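Capsular polysaccharide biosynthesis protein (Burkholderia pseudomallei, PDB 4BQN) binds coenzyme A and probably acts as an acetyltransferase in the biosynthesis of capsular polysaccharide. Local coordinates at residues 32-40 / 52-63. The protein carries 1 engineered substitution. Numbering follows the deposited sequence. Where two conformers were deposited one is given.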
loop_
_atom_site.group_PDB
_atom_site.type_symbol
_atom_site.label_atom_id
_atom_site.label_comp_id
_atom_site.label_asym_id
_atom_site.label_seq_id
_atom_site.Cartn_x
_atom_site.Cartn_y
_atom_site.Cartn_z
ATOM N N ASP A 32 -16.127 -4.058 -22.978
ATOM C CA ASP A 32 -15.006 -4.155 -23.921
ATOM C C ASP A 32 -13.918 -5.147 -23.541
ATOM O O ASP A 32 -13.157 -5.587 -24.412
ATOM C CB ASP A 32 -14.349 -2.779 -24.119
ATOM C CG ASP A 32 -15.295 -1.752 -24.722
ATOM O OD1 ASP A 32 -16.217 -2.143 -25.472
ATOM O OD2 ASP A 32 -15.103 -0.545 -24.454
ATOM N N TRP A 33 -13.819 -5.473 -22.250
ATOM C CA TRP A 33 -12.655 -6.186 -21.730
ATOM C C TRP A 33 -13.037 -7.380 -20.889
ATOM O O TRP A 33 -13.950 -7.293 -20.057
ATOM C CB TRP A 33 -11.808 -5.245 -20.868
ATOM C CG TRP A 33 -11.253 -4.091 -21.625
ATOM C CD1 TRP A 33 -11.780 -2.825 -21.716
ATOM C CD2 TRP A 33 -10.052 -4.085 -22.400
ATOM N NE1 TRP A 33 -10.970 -2.035 -22.500
ATOM C CE2 TRP A 33 -9.918 -2.788 -22.956
ATOM C CE3 TRP A 33 -9.086 -5.059 -22.700
ATOM C CZ2 TRP A 33 -8.829 -2.431 -23.768
ATOM C CZ3 TRP A 33 -8.010 -4.710 -23.512
ATOM C CH2 TRP A 33 -7.894 -3.404 -24.042
ATOM N N GLU A 34 -12.328 -8.485 -21.122
ATOM C CA GLU A 34 -12.490 -9.693 -20.317
ATOM C C GLU A 34 -11.197 -9.981 -19.560
ATOM O O GLU A 34 -10.102 -10.024 -20.146
ATOM C CB GLU A 34 -12.895 -10.904 -21.169
ATOM C CG GLU A 34 -13.123 -12.171 -20.345
ATOM C CD GLU A 34 -13.454 -13.407 -21.170
ATOM O OE1 GLU A 34 -13.673 -13.304 -22.398
ATOM O OE2 GLU A 34 -13.501 -14.503 -20.575
ATOM N N LEU A 35 -11.322 -10.162 -18.246
ATOM C CA LEU A 35 -10.167 -10.413 -17.385
ATOM C C LEU A 35 -9.685 -11.856 -17.498
ATOM O O LEU A 35 -10.487 -12.802 -17.424
ATOM C CB LEU A 35 -10.531 -10.116 -15.927
ATOM C CG LEU A 35 -9.445 -10.374 -14.873
ATOM C CD1 LEU A 35 -8.249 -9.465 -15.089
ATOM C CD2 LEU A 35 -10.014 -10.195 -13.480
ATOM N N VAL A 36 -8.374 -12.018 -17.649
ATOM C CA VAL A 36 -7.705 -13.310 -17.459
ATOM C C VAL A 36 -6.852 -13.110 -16.205
ATOM O O VAL A 36 -5.880 -12.352 -16.229
ATOM C CB VAL A 36 -6.840 -13.702 -18.680
ATOM C CG1 VAL A 36 -6.217 -15.081 -18.480
ATOM C CG2 VAL A 36 -7.677 -13.668 -19.959
ATOM N N GLU A 37 -7.222 -13.765 -15.106
ATOM C CA GLU A 37 -6.607 -13.495 -13.796
ATOM C C GLU A 37 -5.156 -13.959 -13.688
ATOM O O GLU A 37 -4.828 -15.062 -14.117
ATOM C CB GLU A 37 -7.406 -14.174 -12.682
ATOM C CG GLU A 37 -8.789 -13.606 -12.442
ATOM C CD GLU A 37 -9.580 -14.431 -11.447
ATOM O OE1 GLU A 37 -9.233 -15.615 -11.244
ATOM O OE2 GLU A 37 -10.552 -13.897 -10.876
ATOM N N MET A 38 -4.294 -13.120 -13.113
ATOM C CA MET A 38 -2.940 -13.526 -12.730
ATOM C C MET A 38 -2.786 -13.350 -11.233
ATOM O O MET A 38 -3.151 -12.306 -10.675
ATOM C CB MET A 38 -1.874 -12.692 -13.443
ATOM C CG MET A 38 -1.680 -13.107 -14.887
ATOM S SD MET A 38 -0.380 -12.184 -15.715
ATOM C CE MET A 38 1.090 -12.607 -14.785
ATOM N N GLU A 39 -2.215 -14.358 -10.586
ATOM C CA GLU A 39 -1.901 -14.268 -9.166
ATOM C C GLU A 39 -0.909 -13.134 -8.938
ATOM O O GLU A 39 -0.003 -12.933 -9.738
ATOM C CB GLU A 39 -1.295 -15.584 -8.656
ATOM C CG GLU A 39 -2.238 -16.785 -8.712
ATOM C CD GLU A 39 -2.344 -17.414 -10.095
ATOM O OE1 GLU A 39 -1.548 -17.077 -10.996
ATOM O OE2 GLU A 39 -3.234 -18.265 -10.277
ATOM N N PRO A 40 -1.066 -12.391 -7.833
ATOM C CA PRO A 40 -0.127 -11.296 -7.586
ATOM C C PRO A 40 1.290 -11.766 -7.221
ATOM O O PRO A 40 1.521 -12.944 -6.940
ATOM C CB PRO A 40 -0.789 -10.510 -6.442
ATOM C CG PRO A 40 -1.750 -11.454 -5.816
ATOM C CD PRO A 40 -2.200 -12.401 -6.892
ATOM N N HIS A 52 1.697 -18.478 -16.924
ATOM C CA HIS A 52 1.251 -17.182 -17.406
ATOM C C HIS A 52 2.173 -16.646 -18.487
ATOM O O HIS A 52 1.692 -16.047 -19.443
ATOM C CB HIS A 52 1.117 -16.177 -16.271
ATOM C CG HIS A 52 -0.029 -16.469 -15.362
ATOM N ND1 HIS A 52 -1.306 -16.709 -15.828
ATOM C CD2 HIS A 52 -0.091 -16.563 -14.014
ATOM C CE1 HIS A 52 -2.104 -16.946 -14.802
ATOM N NE2 HIS A 52 -1.391 -16.861 -13.690
ATOM N N LEU A 53 3.487 -16.841 -18.344
ATOM C CA LEU A 53 4.420 -16.402 -19.378
ATOM C C LEU A 53 4.155 -17.116 -20.695
ATOM O O LEU A 53 4.222 -16.503 -21.761
ATOM C CB LEU A 53 5.868 -16.631 -18.958
ATOM C CG LEU A 53 6.894 -15.779 -19.712
ATOM C CD1 LEU A 53 7.000 -14.386 -19.104
ATOM C CD2 LEU A 53 8.249 -16.466 -19.709
ATOM N N ALA A 54 3.841 -18.409 -20.611
ATOM C CA ALA A 54 3.638 -19.243 -21.793
ATOM C C ALA A 54 2.255 -19.093 -22.427
ATOM O O ALA A 54 2.124 -19.130 -23.654
ATOM C CB ALA A 54 3.889 -20.706 -21.447
ATOM N N GLU A 55 1.230 -18.936 -21.596
ATOM C CA GLU A 55 -0.157 -19.136 -22.045
ATOM C C GLU A 55 -1.064 -17.924 -21.846
ATOM O O GLU A 55 -2.061 -17.771 -22.543
ATOM C CB GLU A 55 -0.777 -20.346 -21.333
ATOM C CG GLU A 55 -0.122 -21.679 -21.662
ATOM C CD GLU A 55 -0.733 -22.853 -20.910
ATOM O OE1 GLU A 55 -1.843 -22.704 -20.348
ATOM O OE2 GLU A 55 -0.099 -23.932 -20.876
ATOM N N THR A 56 -0.752 -17.078 -20.874
ATOM C CA THR A 56 -1.616 -15.943 -20.582
ATOM C C THR A 56 -1.148 -14.699 -21.315
ATOM O O THR A 56 -1.868 -14.155 -22.154
ATOM C CB THR A 56 -1.675 -15.654 -19.070
ATOM O OG1 THR A 56 -2.166 -16.810 -18.386
ATOM C CG2 THR A 56 -2.573 -14.458 -18.766
ATOM N N ILE A 57 0.057 -14.255 -20.985
ATOM C CA ILE A 57 0.566 -12.985 -21.491
ATOM C C ILE A 57 0.634 -12.903 -23.027
ATOM O O ILE A 57 0.246 -11.884 -23.592
ATOM C CB ILE A 57 1.887 -12.602 -20.791
ATOM C CG1 ILE A 57 1.604 -12.330 -19.301
ATOM C CG2 ILE A 57 2.530 -11.380 -21.438
ATOM C CD1 ILE A 57 2.847 -12.274 -18.436
ATOM N N PRO A 58 1.083 -13.978 -23.708
ATOM C CA PRO A 58 1.127 -13.880 -25.176
ATOM C C PRO A 58 -0.250 -13.736 -25.853
ATOM O O PRO A 58 -0.319 -13.430 -27.047
ATOM C CB PRO A 58 1.797 -15.195 -25.596
ATOM C CG PRO A 58 2.628 -15.567 -24.406
ATOM C CD PRO A 58 1.772 -15.192 -23.230
ATOM N N LYS A 59 -1.324 -13.956 -25.101
ATOM C CA LYS A 59 -2.681 -13.803 -25.625
ATOM C C LYS A 59 -3.382 -12.500 -25.205
ATOM O O LYS A 59 -4.539 -12.272 -25.564
ATOM C CB LYS A 59 -3.549 -15.012 -25.238
ATOM C CG LYS A 59 -3.027 -16.359 -25.718
ATOM C CD LYS A 59 -3.921 -17.487 -25.233
ATOM C CE LYS A 59 -3.218 -18.831 -25.326
ATOM N NZ LYS A 59 -3.709 -19.772 -24.279
ATOM N N LEU A 60 -2.699 -11.640 -24.452
ATOM C CA LEU A 60 -3.345 -10.422 -23.957
ATOM C C LEU A 60 -3.326 -9.271 -24.959
ATOM O O LEU A 60 -2.324 -9.043 -25.650
ATOM C CB LEU A 60 -2.687 -9.956 -22.654
ATOM C CG LEU A 60 -2.779 -10.902 -21.460
ATOM C CD1 LEU A 60 -1.983 -10.271 -20.323
ATOM C CD2 LEU A 60 -4.223 -11.175 -21.068
ATOM N N ASP A 61 -4.441 -8.540 -25.015
ATOM C CA ASP A 61 -4.482 -7.235 -25.658
ATOM C C ASP A 61 -3.913 -6.157 -24.740
ATOM O O ASP A 61 -3.306 -5.191 -25.214
ATOM C CB ASP A 61 -5.914 -6.886 -26.053
ATOM C CG ASP A 61 -6.473 -7.851 -27.062
ATOM O OD1 ASP A 61 -6.070 -7.759 -28.235
ATOM O OD2 ASP A 61 -7.292 -8.703 -26.677
ATOM N N LEU A 62 -4.117 -6.330 -23.434
ATOM C CA LEU A 62 -3.712 -5.334 -22.445
ATOM C C LEU A 62 -3.118 -6.005 -21.218
ATOM O O LEU A 62 -3.712 -6.938 -20.678
ATOM C CB LEU A 62 -4.919 -4.492 -22.039
ATOM C CG LEU A 62 -4.758 -3.526 -20.853
ATOM C CD1 LEU A 62 -3.741 -2.430 -21.143
ATOM C CD2 LEU A 62 -6.107 -2.936 -20.453
ATOM N N PHE A 63 -1.961 -5.511 -20.779
ATOM C CA PHE A 63 -1.316 -5.978 -19.556
ATOM C C PHE A 63 -1.170 -4.741 -18.682
ATOM O O PHE A 63 -0.353 -3.865 -18.972
ATOM C CB PHE A 63 0.049 -6.595 -19.886
ATOM C CG PHE A 63 0.776 -7.223 -18.717
ATOM C CD1 PHE A 63 0.178 -8.191 -17.915
ATOM C CD2 PHE A 63 2.105 -6.882 -18.463
ATOM C CE1 PHE A 63 0.874 -8.778 -16.862
ATOM C CE2 PHE A 63 2.807 -7.463 -17.413
ATOM C CZ PHE A 63 2.195 -8.417 -16.611
#
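M38 and H52 meet side chain against ring at the heart of this contact. Beyond CB, M38 CG sits over the centre of the imidazole, 3.7 Å from the H52 ring centroid and 6° off its normal, a CH-pi contact. SD lies 3.8 Å from F63 CE1, at the edge of the phenyl ring, a Met-aromatic contact. The chain then bends at chi3 (62°), so that CE packs on H52 CB at 3.9 Å and on I57 CD1. The imidazole under this thioether is gripped at both nitrogens. Its NE2 donates to E39 OE1 over 2.7 Å, the carboxylate oxygen lying in the ring plane and being met on its syn side; the N-H...O angle is 152°. ND1 shares a nearly straight hydrogen bond with T56 OG1, four residues on (2.7 Å). Held at two edges, the ring has its rotation fixed. The methyl of T56, CG2, packs on V36 CG1 at 3.7 Å. At the far end W33 lays its six-membered ring across L62: CZ3 touches L62 CB at 3.4 Å, and L62 CD2 lies over the face of that ring, offset toward its rim, a CH-pi contact. F29 stacks on the indole, while D61, beside it, is bonded through OD2 to K7 N. Edge strand 33-35, through W33, thus meets the start of strand 62-65, and the loop after it lies against the C-terminal part of helix 46-56. Strand 6-11 runs between the two strands, in the 2-1-3-4 order of a flavodoxin-like, parallel alpha/beta sheet, and the contact closes the beta-alpha-beta crossover from strand 33-35 through helix 46-56 to strand 62-65.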